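Local coordinates for Thg1-like uncharacterized protein (Bacillus thuringiensis, PDB 4KGM) that probably adds nucleotides to tRNA in the 3'-to-5' direction with a polymerase palm-like catalytic domain that holds ATP and magnesium, at residues C57-Q62 and T109-E114; S91-N96 and A101-S106; D138-Y143 and Q235-N240. All blocks are in the same frame, centred on the assembly; numbering follows the deposited sequence.

Contact 1: C57-Q62 and T109-E114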
ATOM      1  N   CYS A  57       7.804  25.968 -11.049  1.00 37.04           N
ATOM      2  CA  CYS A  57       7.120  26.039  -9.763  1.00 36.21           C
ATOM      3  C   CYS A  57       5.795  26.788  -9.850  1.00 33.91           C
ATOM      4  O   CYS A  57       4.828  26.425  -9.185  1.00 36.99           O
ATOM      5  CB  CYS A  57       8.016  26.699  -8.718  1.00 30.44           C
ATOM      6  SG  CYS A  57       9.389  25.676  -8.161  1.00 36.45           S
ATOM      7  N   LYS A  58       5.760  27.838 -10.664  1.00 34.40           N
ATOM      8  CA  LYS A  58       4.531  28.593 -10.872  1.00 37.88           C
ATOM      9  C   LYS A  58       3.515  27.729 -11.602  1.00 36.27           C
ATOM     10  O   LYS A  58       2.358  27.633 -11.194  1.00 36.50           O
ATOM     11  CB  LYS A  58       4.802  29.864 -11.680  1.00 40.74           C
ATOM     12  CG  LYS A  58       5.669  30.898 -10.975  1.00 43.98           C
ATOM     13  CD  LYS A  58       5.840  32.135 -11.845  1.00 46.83           C
ATOM     14  CE  LYS A  58       6.658  33.208 -11.150  1.00 48.15           C
ATOM     15  NZ  LYS A  58       6.758  34.444 -11.978  1.00 49.37           N
ATOM     16  N   TYR A  59       3.967  27.100 -12.682  1.00 33.41           N
ATOM     17  CA  TYR A  59       3.128  26.245 -13.513  1.00 32.52           C
ATOM     18  C   TYR A  59       2.486  25.119 -12.705  1.00 34.83           C
ATOM     19  O   TYR A  59       1.340  24.745 -12.949  1.00 29.03           O
ATOM     20  CB  TYR A  59       3.962  25.668 -14.659  1.00 27.37           C
ATOM     21  CG  TYR A  59       3.193  24.822 -15.649  1.00 28.13           C
ATOM     22  CD1 TYR A  59       2.281  25.397 -16.524  1.00 21.88           C
ATOM     23  CD2 TYR A  59       3.399  23.450 -15.724  1.00 26.91           C
ATOM     24  CE1 TYR A  59       1.585  24.627 -17.436  1.00 24.20           C
ATOM     25  CE2 TYR A  59       2.707  22.671 -16.634  1.00 22.78           C
ATOM     26  CZ  TYR A  59       1.803  23.264 -17.488  1.00 25.02           C
ATOM     27  OH  TYR A  59       1.114  22.491 -18.396  1.00 31.98           O
ATOM     28  N   LEU A  60       3.233  24.589 -11.741  1.00 30.95           N
ATOM     29  CA  LEU A  60       2.741  23.517 -10.883  1.00 33.02           C
ATOM     30  C   LEU A  60       1.645  24.017  -9.947  1.00 35.11           C
ATOM     31  O   LEU A  60       0.579  23.410  -9.843  1.00 30.19           O
ATOM     32  CB  LEU A  60       3.887  22.911 -10.070  1.00 30.48           C
ATOM     33  CG  LEU A  60       4.880  22.036 -10.837  1.00 30.74           C
ATOM     34  CD1 LEU A  60       6.117  21.766  -9.999  1.00 31.62           C
ATOM     35  CD2 LEU A  60       4.223  20.730 -11.254  1.00 27.08           C
ATOM     36  N   ALA A  61       1.914  25.129  -9.273  1.00 29.62           N
ATOM     37  CA  ALA A  61       0.979  25.688  -8.306  1.00 27.04           C
ATOM     38  C   ALA A  61      -0.322  26.133  -8.966  1.00 32.83           C
ATOM     39  O   ALA A  61      -1.385  26.088  -8.349  1.00 33.08           O
ATOM     40  CB  ALA A  61       1.622  26.847  -7.561  1.00 32.58           C
ATOM     41  N   GLN A  62      -0.229  26.554 -10.223  1.00 32.53           N
ATOM     42  CA  GLN A  62      -1.392  27.020 -10.970  1.00 31.89           C
ATOM     43  C   GLN A  62      -2.312  25.875 -11.384  1.00 34.54           C
ATOM     44  O   GLN A  62      -3.505  26.080 -11.604  1.00 30.11           O
ATOM     45  CB  GLN A  62      -0.951  27.790 -12.219  1.00 33.29           C
ATOM     46  CG  GLN A  62      -0.335  29.148 -11.933  1.00 46.28           C
ATOM     47  CD  GLN A  62       0.444  29.701 -13.115  1.00 47.51           C
ATOM     48  OE1 GLN A  62       0.983  28.949 -13.930  1.00 40.96           O
ATOM     49  NE2 GLN A  62       0.506  31.025 -13.213  1.00 48.39           N
ATOM     50  N   THR A 109       8.050  18.284 -15.963  1.00 27.39           N
ATOM     51  CA  THR A 109       8.816  17.946 -17.156  1.00 21.65           C
ATOM     52  C   THR A 109       8.439  18.819 -18.352  1.00 27.91           C
ATOM     53  O   THR A 109       9.310  19.311 -19.071  1.00 30.30           O
ATOM     54  CB  THR A 109       8.623  16.465 -17.531  1.00 24.88           C
ATOM     55  OG1 THR A 109       9.073  15.636 -16.453  1.00 25.58           O
ATOM     56  CG2 THR A 109       9.404  16.121 -18.787  1.00 29.20           C
ATOM     57  N   ALA A 110       7.139  19.016 -18.554  1.00 28.32           N
ATOM     58  CA  ALA A 110       6.643  19.769 -19.704  1.00 25.37           C
ATOM     59  C   ALA A 110       7.096  21.228 -19.685  1.00 27.73           C
ATOM     60  O   ALA A 110       7.663  21.726 -20.659  1.00 25.89           O
ATOM     61  CB  ALA A 110       5.123  19.684 -19.782  1.00 21.96           C
ATOM     62  N   LYS A 111       6.845  21.907 -18.571  1.00 26.14           N
ATOM     63  CA  LYS A 111       7.177  23.320 -18.448  1.00 29.69           C
ATOM     64  C   LYS A 111       8.684  23.558 -18.465  1.00 33.80           C
ATOM     65  O   LYS A 111       9.165  24.453 -19.163  1.00 31.01           O
ATOM     66  CB  LYS A 111       6.553  23.912 -17.180  1.00 27.87           C
ATOM     67  CG  LYS A 111       6.900  25.378 -16.922  1.00 31.12           C
ATOM     68  CD  LYS A 111       6.587  26.264 -18.125  1.00 34.99           C
ATOM     69  CE  LYS A 111       5.108  26.241 -18.482  1.00 37.11           C
ATOM     70  NZ  LYS A 111       4.821  27.016 -19.723  1.00 40.46           N
ATOM     71  N   PHE A 112       9.419  22.753 -17.704  1.00 30.37           N
ATOM     72  CA  PHE A 112      10.864  22.914 -17.578  1.00 29.99           C
ATOM     73  C   PHE A 112      11.570  22.781 -18.923  1.00 36.23           C
ATOM     74  O   PHE A 112      12.357  23.647 -19.307  1.00 34.04           O
ATOM     75  CB  PHE A 112      11.432  21.899 -16.584  1.00 30.15           C
ATOM     76  CG  PHE A 112      12.870  22.136 -16.228  1.00 30.23           C
ATOM     77  CD1 PHE A 112      13.207  22.992 -15.193  1.00 35.03           C
ATOM     78  CD2 PHE A 112      13.887  21.498 -16.921  1.00 33.88           C
ATOM     79  CE1 PHE A 112      14.528  23.211 -14.860  1.00 34.37           C
ATOM     80  CE2 PHE A 112      15.210  21.714 -16.591  1.00 32.04           C
ATOM     81  CZ  PHE A 112      15.530  22.570 -15.559  1.00 30.82           C
ATOM     82  N   ASN A 113      11.288  21.694 -19.635  1.00 31.96           N
ATOM     83  CA  ASN A 113      11.875  21.472 -20.949  1.00 28.81           C
ATOM     84  C   ASN A 113      11.539  22.594 -21.930  1.00 38.42           C
ATOM     85  O   ASN A 113      12.396  23.026 -22.698  1.00 40.24           O
ATOM     86  CB  ASN A 113      11.441  20.118 -21.516  1.00 34.26           C
ATOM     87  CG  ASN A 113      12.284  18.969 -20.994  1.00 37.26           C
ATOM     88  OD1 ASN A 113      13.511  19.058 -20.937  1.00 33.11           O
ATOM     89  ND2 ASN A 113      11.627  17.880 -20.608  1.00 33.69           N
ATOM     90  N   GLU A 114      10.295  23.065 -21.893  1.00 36.45           N
ATOM     91  CA  GLU A 114       9.855  24.148 -22.768  1.00 32.29           C
ATOM     92  C   GLU A 114      10.672  25.420 -22.559  1.00 39.46           C
ATOM     93  O   GLU A 114      11.201  25.995 -23.511  1.00 37.25           O
ATOM     94  CB  GLU A 114       8.373  24.456 -22.549  1.00 29.27           C
ATOM     95  CG  GLU A 114       7.918  25.752 -23.209  1.00 33.53           C
ATOM     96  CD  GLU A 114       6.477  26.105 -22.893  1.00 35.51           C
ATOM     97  OE1 GLU A 114       5.583  25.739 -23.686  1.00 38.01           O
ATOM     98  OE2 GLU A 114       6.236  26.755 -21.853  1.00 29.07           O
TER

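Contact 2: S91-N96 and A101-S106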
ATOM      1  N   SER A  91     -10.348  16.442  -3.407  1.00 26.60           N
ATOM      2  CA  SER A  91      -8.916  16.185  -3.517  1.00 19.62           C
ATOM      3  C   SER A  91      -8.466  16.050  -4.967  1.00 25.88           C
ATOM      4  O   SER A  91      -9.196  15.526  -5.810  1.00 21.27           O
ATOM      5  CB  SER A  91      -8.526  14.931  -2.730  1.00 19.47           C
ATOM      6  OG  SER A  91      -8.546  15.178  -1.336  1.00 22.70           O
ATOM      7  N   TRP A  92      -7.257  16.531  -5.244  1.00 25.20           N
ATOM      8  CA  TRP A  92      -6.655  16.400  -6.563  1.00 23.55           C
ATOM      9  C   TRP A  92      -6.552  14.925  -6.928  1.00 21.59           C
ATOM     10  O   TRP A  92      -5.891  14.156  -6.230  1.00 20.88           O
ATOM     11  CB  TRP A  92      -5.263  17.036  -6.576  1.00 24.62           C
ATOM     12  CG  TRP A  92      -4.713  17.249  -7.952  1.00 25.91           C
ATOM     13  CD1 TRP A  92      -5.417  17.583  -9.072  1.00 22.16           C
ATOM     14  CD2 TRP A  92      -3.345  17.130  -8.357  1.00 27.09           C
ATOM     15  NE1 TRP A  92      -4.571  17.687 -10.149  1.00 25.05           N
ATOM     16  CE2 TRP A  92      -3.292  17.413  -9.737  1.00 29.13           C
ATOM     17  CE3 TRP A  92      -2.158  16.815  -7.687  1.00 27.37           C
ATOM     18  CZ2 TRP A  92      -2.101  17.390 -10.458  1.00 24.63           C
ATOM     19  CZ3 TRP A  92      -0.976  16.791  -8.405  1.00 28.88           C
ATOM     20  CH2 TRP A  92      -0.957  17.077  -9.777  1.00 30.08           C
ATOM     21  N   PHE A  93      -7.223  14.538  -8.012  1.00 18.76           N
ATOM     22  CA  PHE A  93      -7.271  13.147  -8.464  1.00 18.44           C
ATOM     23  C   PHE A  93      -7.796  12.201  -7.381  1.00 21.81           C
ATOM     24  O   PHE A  93      -7.481  11.008  -7.384  1.00 21.03           O
ATOM     25  CB  PHE A  93      -5.896  12.678  -8.954  1.00 20.50           C
ATOM     26  CG  PHE A  93      -5.428  13.363 -10.208  1.00 24.21           C
ATOM     27  CD1 PHE A  93      -6.298  13.584 -11.262  1.00 25.71           C
ATOM     28  CD2 PHE A  93      -4.112  13.785 -10.331  1.00 22.79           C
ATOM     29  CE1 PHE A  93      -5.863  14.213 -12.419  1.00 25.78           C
ATOM     30  CE2 PHE A  93      -3.673  14.416 -11.482  1.00 19.72           C
ATOM     31  CZ  PHE A  93      -4.551  14.630 -12.527  1.00 20.65           C
ATOM     32  N   GLU A  94      -8.593  12.744  -6.462  1.00 22.44           N
ATOM     33  CA  GLU A  94      -9.151  11.981  -5.346  1.00 24.15           C
ATOM     34  C   GLU A  94      -8.063  11.343  -4.486  1.00 21.40           C
ATOM     35  O   GLU A  94      -8.245  10.247  -3.953  1.00 19.90           O
ATOM     36  CB  GLU A  94     -10.130  10.916  -5.851  1.00 20.80           C
ATOM     37  CG  GLU A  94     -11.279  11.475  -6.671  1.00 28.50           C
ATOM     38  CD  GLU A  94     -12.052  10.395  -7.400  1.00 42.99           C
ATOM     39  OE1 GLU A  94     -11.436   9.374  -7.777  1.00 47.49           O
ATOM     40  OE2 GLU A  94     -13.274  10.564  -7.593  1.00 51.83           O
ATOM     41  N   ASN A  95      -6.939  12.045  -4.358  1.00 18.68           N
ATOM     42  CA  ASN A  95      -5.786  11.572  -3.588  1.00 15.87           C
ATOM     43  C   ASN A  95      -5.191  10.244  -4.068  1.00 15.16           C
ATOM     44  O   ASN A  95      -4.588   9.509  -3.285  1.00 18.85           O
ATOM     45  CB  ASN A  95      -6.098  11.527  -2.087  1.00 17.17           C
ATOM     46  CG  ASN A  95      -5.591  12.754  -1.347  1.00 21.88           C
ATOM     47  OD1 ASN A  95      -5.245  13.766  -1.958  1.00 17.71           O
ATOM     48  ND2 ASN A  95      -5.538  12.666  -0.022  1.00 19.64           N
ATOM     49  N   ASN A  96      -5.357   9.954  -5.355  1.00 11.51           N
ATOM     50  CA  ASN A  96      -4.716   8.805  -5.985  1.00 20.13           C
ATOM     51  C   ASN A  96      -3.195   8.974  -5.997  1.00 18.28           C
ATOM     52  O   ASN A  96      -2.676   9.892  -6.629  1.00 15.96           O
ATOM     53  CB  ASN A  96      -5.246   8.633  -7.413  1.00 18.34           C
ATOM     54  CG  ASN A  96      -4.686   7.403  -8.110  1.00 22.77           C
ATOM     55  OD1 ASN A  96      -3.475   7.254  -8.273  1.00 18.74           O
ATOM     56  ND2 ASN A  96      -5.576   6.514  -8.533  1.00 25.28           N
ATOM     57  N   ALA A 101       1.657  11.737  -8.123  1.00 21.29           N
ATOM     58  CA  ALA A 101       3.106  11.741  -8.311  1.00 24.99           C
ATOM     59  C   ALA A 101       3.513  11.869  -9.779  1.00 21.50           C
ATOM     60  O   ALA A 101       4.382  12.669 -10.120  1.00 23.14           O
ATOM     61  CB  ALA A 101       3.726  10.491  -7.694  1.00 19.18           C
ATOM     62  N   SER A 102       2.880  11.082 -10.643  1.00 20.21           N
ATOM     63  CA  SER A 102       3.252  11.048 -12.054  1.00 19.92           C
ATOM     64  C   SER A 102       2.869  12.327 -12.797  1.00 22.58           C
ATOM     65  O   SER A 102       3.677  12.887 -13.538  1.00 23.97           O
ATOM     66  CB  SER A 102       2.648   9.821 -12.745  1.00 16.78           C
ATOM     67  OG  SER A 102       1.232   9.869 -12.737  1.00 19.83           O
ATOM     68  N   VAL A 103       1.638  12.787 -12.596  1.00 17.67           N
ATOM     69  CA  VAL A 103       1.160  13.997 -13.261  1.00 23.63           C
ATOM     70  C   VAL A 103       1.958  15.221 -12.814  1.00 23.33           C
ATOM     71  O   VAL A 103       2.221  16.126 -13.611  1.00 23.42           O
ATOM     72  CB  VAL A 103      -0.359  14.207 -13.044  1.00 19.88           C
ATOM     73  CG1 VAL A 103      -0.805  15.574 -13.544  1.00 20.64           C
ATOM     74  CG2 VAL A 103      -1.141  13.109 -13.743  1.00 15.65           C
ATOM     75  N   SER A 104       2.359  15.236 -11.547  1.00 20.83           N
ATOM     76  CA  SER A 104       3.219  16.298 -11.037  1.00 24.43           C
ATOM     77  C   SER A 104       4.557  16.288 -11.767  1.00 27.47           C
ATOM     78  O   SER A 104       5.055  17.334 -12.185  1.00 26.56           O
ATOM     79  CB  SER A 104       3.450  16.143  -9.533  1.00 20.54           C
ATOM     80  OG  SER A 104       2.251  16.342  -8.811  1.00 30.09           O
ATOM     81  N   ALA A 105       5.132  15.098 -11.915  1.00 25.06           N
ATOM     82  CA  ALA A 105       6.405  14.949 -12.607  1.00 27.23           C
ATOM     83  C   ALA A 105       6.247  15.293 -14.084  1.00 24.97           C
ATOM     84  O   ALA A 105       7.129  15.904 -14.687  1.00 28.67           O
ATOM     85  CB  ALA A 105       6.940  13.534 -12.440  1.00 19.84           C
ATOM     86  N   SER A 106       5.114  14.903 -14.657  1.00 22.21           N
ATOM     87  CA  SER A 106       4.816  15.205 -16.052  1.00 22.29           C
ATOM     88  C   SER A 106       4.713  16.710 -16.277  1.00 24.41           C
ATOM     89  O   SER A 106       5.314  17.246 -17.208  1.00 26.00           O
ATOM     90  CB  SER A 106       3.516  14.525 -16.477  1.00 19.98           C
ATOM     91  OG  SER A 106       3.200  14.810 -17.829  1.00 19.10           O
TER

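Contact 3: D138-Y143 and Q235-N240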
ATOM      1  N   ASP A 138       1.346  19.450  12.517  1.00 35.66           N
ATOM      2  CA  ASP A 138       2.475  19.975  13.279  1.00 37.56           C
ATOM      3  C   ASP A 138       3.822  19.435  12.794  1.00 38.49           C
ATOM      4  O   ASP A 138       4.803  19.427  13.538  1.00 34.26           O
ATOM      5  CB  ASP A 138       2.296  19.735  14.785  1.00 35.83           C
ATOM      6  CG  ASP A 138       2.236  18.259  15.153  1.00 37.34           C
ATOM      7  OD1 ASP A 138       1.975  17.961  16.338  1.00 42.51           O
ATOM      8  OD2 ASP A 138       2.436  17.394  14.273  1.00 36.76           O
ATOM      9  N   GLU A 139       3.857  18.980  11.546  1.00 33.28           N
ATOM     10  CA  GLU A 139       5.092  18.488  10.950  1.00 34.46           C
ATOM     11  C   GLU A 139       5.346  19.115   9.583  1.00 30.27           C
ATOM     12  O   GLU A 139       6.387  18.879   8.969  1.00 32.25           O
ATOM     13  CB  GLU A 139       5.075  16.960  10.840  1.00 31.65           C
ATOM     14  CG  GLU A 139       5.233  16.227  12.168  1.00 29.73           C
ATOM     15  CD  GLU A 139       6.680  16.093  12.605  1.00 32.39           C
ATOM     16  OE1 GLU A 139       7.458  17.052  12.420  1.00 38.45           O
ATOM     17  OE2 GLU A 139       7.043  15.019  13.130  1.00 31.54           O
ATOM     18  N   VAL A 140       4.396  19.918   9.116  1.00 27.29           N
ATOM     19  CA  VAL A 140       4.518  20.558   7.811  1.00 32.09           C
ATOM     20  C   VAL A 140       5.633  21.599   7.812  1.00 35.50           C
ATOM     21  O   VAL A 140       6.477  21.613   6.917  1.00 31.66           O
ATOM     22  CB  VAL A 140       3.199  21.216   7.371  1.00 31.11           C
ATOM     23  CG1 VAL A 140       3.351  21.832   5.985  1.00 27.87           C
ATOM     24  CG2 VAL A 140       2.072  20.197   7.384  1.00 25.99           C
ATOM     25  N   ALA A 141       5.631  22.468   8.820  1.00 39.00           N
ATOM     26  CA  ALA A 141       6.700  23.444   8.981  1.00 37.86           C
ATOM     27  C   ALA A 141       8.031  22.721   9.116  1.00 36.44           C
ATOM     28  O   ALA A 141       9.010  23.076   8.463  1.00 39.67           O
ATOM     29  CB  ALA A 141       6.446  24.322  10.193  1.00 39.22           C
ATOM     30  N   ASN A 142       8.050  21.689   9.953  1.00 33.23           N
ATOM     31  CA  ASN A 142       9.243  20.872  10.143  1.00 33.98           C
ATOM     32  C   ASN A 142       9.742  20.220   8.851  1.00 35.71           C
ATOM     33  O   ASN A 142      10.927  19.913   8.727  1.00 39.73           O
ATOM     34  CB  ASN A 142       9.005  19.807  11.218  1.00 35.77           C
ATOM     35  CG  ASN A 142       8.958  20.389  12.619  1.00 37.26           C
ATOM     36  OD1 ASN A 142       7.926  20.342  13.287  1.00 43.82           O
ATOM     37  ND2 ASN A 142      10.079  20.935  13.071  1.00 44.62           N
ATOM     38  N   TYR A 143       8.844  20.008   7.893  1.00 37.73           N
ATOM     39  CA  TYR A 143       9.243  19.445   6.607  1.00 36.67           C
ATOM     40  C   TYR A 143      10.097  20.426   5.812  1.00 34.54           C
ATOM     41  O   TYR A 143      11.166  20.071   5.315  1.00 31.65           O
ATOM     42  CB  TYR A 143       8.030  19.030   5.765  1.00 26.43           C
ATOM     43  CG  TYR A 143       8.417  18.640   4.354  1.00 22.98           C
ATOM     44  CD1 TYR A 143       8.946  17.386   4.080  1.00 20.19           C
ATOM     45  CD2 TYR A 143       8.276  19.535   3.300  1.00 23.87           C
ATOM     46  CE1 TYR A 143       9.314  17.030   2.798  1.00 19.44           C
ATOM     47  CE2 TYR A 143       8.644  19.188   2.016  1.00 20.88           C
ATOM     48  CZ  TYR A 143       9.161  17.936   1.771  1.00 20.91           C
ATOM     49  OH  TYR A 143       9.526  17.585   0.491  1.00 29.06           O
ATOM     50  N   GLN A 235       0.594  29.134   8.090  1.00 45.36           N
ATOM     51  CA  GLN A 235      -0.536  29.951   7.656  1.00 37.85           C
ATOM     52  C   GLN A 235      -1.396  29.203   6.643  1.00 37.31           C
ATOM     53  O   GLN A 235      -2.574  29.514   6.464  1.00 39.60           O
ATOM     54  CB  GLN A 235      -0.047  31.264   7.043  1.00 41.57           C
ATOM     55  CG  GLN A 235       0.891  31.081   5.861  1.00 44.00           C
ATOM     56  CD  GLN A 235       1.273  32.393   5.203  1.00 49.27           C
ATOM     57  OE1 GLN A 235       0.456  33.308   5.093  1.00 50.68           O
ATOM     58  NE2 GLN A 235       2.522  32.492   4.763  1.00 42.13           N
ATOM     59  N   PHE A 236      -0.797  28.222   5.976  1.00 35.96           N
ATOM     60  CA  PHE A 236      -1.505  27.429   4.980  1.00 42.89           C
ATOM     61  C   PHE A 236      -1.938  26.089   5.568  1.00 40.09           C
ATOM     62  O   PHE A 236      -2.753  25.378   4.981  1.00 39.27           O
ATOM     63  CB  PHE A 236      -0.619  27.192   3.753  1.00 42.67           C
ATOM     64  CG  PHE A 236      -0.079  28.451   3.133  1.00 36.47           C
ATOM     65  CD1 PHE A 236      -0.917  29.323   2.459  1.00 37.13           C
ATOM     66  CD2 PHE A 236       1.271  28.752   3.209  1.00 40.00           C
ATOM     67  CE1 PHE A 236      -0.421  30.479   1.883  1.00 39.70           C
ATOM     68  CE2 PHE A 236       1.774  29.906   2.633  1.00 38.50           C
ATOM     69  CZ  PHE A 236       0.927  30.769   1.971  1.00 38.75           C
ATOM     70  N   VAL A 237      -1.386  25.755   6.729  1.00 36.02           N
ATOM     71  CA  VAL A 237      -1.632  24.465   7.365  1.00 33.64           C
ATOM     72  C   VAL A 237      -2.893  24.477   8.225  1.00 37.41           C
ATOM     73  O   VAL A 237      -3.721  23.569   8.143  1.00 37.26           O
ATOM     74  CB  VAL A 237      -0.435  24.038   8.229  1.00 32.28           C
ATOM     75  CG1 VAL A 237      -0.691  22.683   8.862  1.00 29.51           C
ATOM     76  CG2 VAL A 237       0.830  24.011   7.390  1.00 31.29           C
ATOM     77  N   TYR A 238      -3.032  25.508   9.052  1.00 41.36           N
ATOM     78  CA  TYR A 238      -4.205  25.649   9.909  1.00 42.36           C
ATOM     79  C   TYR A 238      -5.171  26.684   9.339  1.00 49.77           C
ATOM     80  O   TYR A 238      -4.890  27.884   9.349  1.00 53.40           O
ATOM     81  CB  TYR A 238      -3.788  26.021  11.333  1.00 36.73           C
ATOM     82  CG  TYR A 238      -2.796  25.055  11.947  1.00 38.92           C
ATOM     83  CD1 TYR A 238      -3.228  23.918  12.620  1.00 34.57           C
ATOM     84  CD2 TYR A 238      -1.428  25.278  11.852  1.00 30.90           C
ATOM     85  CE1 TYR A 238      -2.323  23.032  13.182  1.00 34.16           C
ATOM     86  CE2 TYR A 238      -0.518  24.398  12.409  1.00 30.66           C
ATOM     87  CZ  TYR A 238      -0.969  23.276  13.073  1.00 34.57           C
ATOM     88  OH  TYR A 238      -0.065  22.397  13.632  1.00 30.99           O
ATOM     89  N   LEU A 239      -6.309  26.212   8.843  1.00 54.61           N
ATOM     90  CA  LEU A 239      -7.281  27.075   8.180  1.00 65.21           C
ATOM     91  C   LEU A 239      -8.071  27.934   9.164  1.00 68.91           C
ATOM     92  O   LEU A 239      -8.032  29.162   9.095  1.00 74.88           O
ATOM     93  CB  LEU A 239      -8.238  26.243   7.323  1.00 63.47           C
ATOM     94  N   ASN A 240      -8.792  27.283  10.072  1.00 68.17           N
ATOM     95  CA  ASN A 240      -9.617  27.989  11.046  1.00 68.97           C
ATOM     96  C   ASN A 240      -8.789  28.626  12.157  1.00 73.14           C
ATOM     97  O   ASN A 240      -7.858  29.388  11.893  1.00 66.51           O
ATOM     98  CB  ASN A 240     -10.666  27.048  11.645  1.00 66.29           C
TER

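Contact 1: C57-Q62 and T109-E114
Tyr-59 on helix 47-63 and Lys-111 on helix 97-119 are the residues whose CA atoms come nearest between 57-62 and 109-114, 7.0 Å apart, and both CB atoms point across the gap. These two side chains carry nearly all of the contact. Each leaves its helix with CG anti to the backbone N, and the lysine then bends at both chi2 (53°) and chi3 (61°). That double bend folds the aliphatic chain back over the base of the tyrosine ring. Its first methylene lies on one flank, with Lys-111 CB 3.5 Å from Tyr-59 CD2, and Lys-111 CG rests 3.7 Å from Tyr-59 CB. The chain then passes to the other flank, where Lys-111 CE stands 3.5 Å from Tyr-59 CD1. CE sits over the ring face, 3.9 Å from the Tyr-59 centroid and 27° off the normal, a CH-pi contact displaced toward the rim. Because CE carries the ammonium nitrogen, its hydrogens are probably polarised enough to suit the pi cloud.

The two helices belong to the beta-alpha-beta-beta-alpha-beta core of the palm-like domain and lie side by side on one face of its antiparallel sheet. Cys-57 and Leu-60 turn down onto Ile-77 of strand 76-81, while Phe-112 fills the inner side between the helices, against Phe-53 and Thr-56. Tyr-59 and Lys-111 bridge the outer, partly exposed side of the same groove.

Past the ring, Lys-111 NZ closes a salt bridge with Glu-114 OE2 at 2.6 Å, one turn further along its own helix. The ammonium group comes to the syn side of the carboxylate, somewhat out of its plane. The other oxygen, Glu-114 OE1, is held by Arg-117 of the second subunit, tying this groove to the subunit interface.

Contact 2: S91-N96 and A101-S106
Segment 101-106 meets Trp-92 and Phe-93 through Val-103 and Ser-104, in the first half of helix 97-119.

Val-103 sends both methyls into the aromatic pair. CG2 lies 3.6 Å from Phe-93 CE2, and CG1 reaches 3.8 Å from Trp-92 CZ2 while also lying at the edge of the phenyl ring. With CG1 anti to the backbone N (chi1 171°), that branch lies between the rings and touches both, while CG2 meets Phe-93 alone. The rings also lean on each other, Phe-93 CE2 standing over a face of the indole.

Next comes Ser-104, whose OG meets the indole edge in its plane, 3.3 Å from Trp-92 CZ3 and 3.4 Å from Trp-92 CH2. That hydroxyl is hydrogen-bonded to Ile-100 O, one turn back in the helix, and the side chain also touches Val-27 and Ile-29 of strand 25-31. This part of helix 97-119 thus lies on the palm sheet, and the turn covers its beginning. Ser-102 and Ser-106, on the flank turned from the rings, bond to Gly-130 N and Phe-128 N of the second subunit.

The aromatics come from a turn with left-handed backbone at Phe-93, Glu-94 and Asn-95, which ends at the N-cap Asn-96. The turn folds back on the helix it starts, held across the contact by apolar packing, with the one polar atom touched already paired along its own helix.

Contact 3: D138-Y143 and Q235-N240
The carbonyl oxygen of Val-237, the residue that packs on Val-140, takes two hydrogen bonds, from Tyr-84 OH and Gln-137 NE2. At the last turn of helix 231-237 the backbone is only weakly bonded, and these two side chains hold the carbonyl at its end, near the start of helix 140-160.

From there the two valines meet branch to branch, their CA atoms 7.3 Å apart. Val-237 CG2 is set against two atoms of its partner, 3.6 Å from Val-140 CG1 and 3.7 Å from Val-140 CB. The second pair of branches is looser, with Val-237 CG1 4.0 Å from Val-140 CG2. Both residues have CG1 anti to the backbone N (chi1 -178° and -179°), and the two side chains pass alongside each other, running opposite ways.

Val-140 stands in the first turn of its helix, right after the N-cap position at Glu-139, and it also touches Leu-80 of strand 76-81. Residues alternate in facing along that strand: Ile-77 and Ile-79 receive helix 47-63, whereas Leu-80 receives Val-140 and Phe-236. The C-terminal helix and the start of helix 140-160 therefore pack together on the face of the palm sheet turned away from its two core helices.

Beyond the valines, the far end of Tyr-238 comes up to the loop before the helix. Val-237 CG1 lies over one ring face, 3.9 Å above the plane, and the phenol oxygen ends against Asp-138. Tyr-238 OH is 3.5 Å from Asp-138 CA; the nearby backbone N is at too poor an angle for a hydrogen bond. The Asp-138 carboxylate leads away, its OD1 forming a salt bridge with Arg-22 of the third subunit and a hydrogen bond to a glycerol, probably from the crystallisation liquor.

Overall arrangement
Contacts 1 and 2 share helix 97-119, and contact 2 is nested along the chain inside the loop that contact 1 closes. Their centres are 14 Å apart, and they touch where Leu-60 CD2 lies 3.6 Å from Ser-104 O. Contact 2 is the buried one, aromatic against aliphatic. Contact 1, at the surface, instead lays a charged residue's methylenes on a ring and finishes in a salt bridge. Contact 3 stands on the other side of the sheet, its centre about 24 Å from that of contact 1 and 21 Å from that of contact 2. It is partly buried, two buried valines beside a more exposed tyrosine and aspartate. All three reach the second subunit, contact 3 also a third.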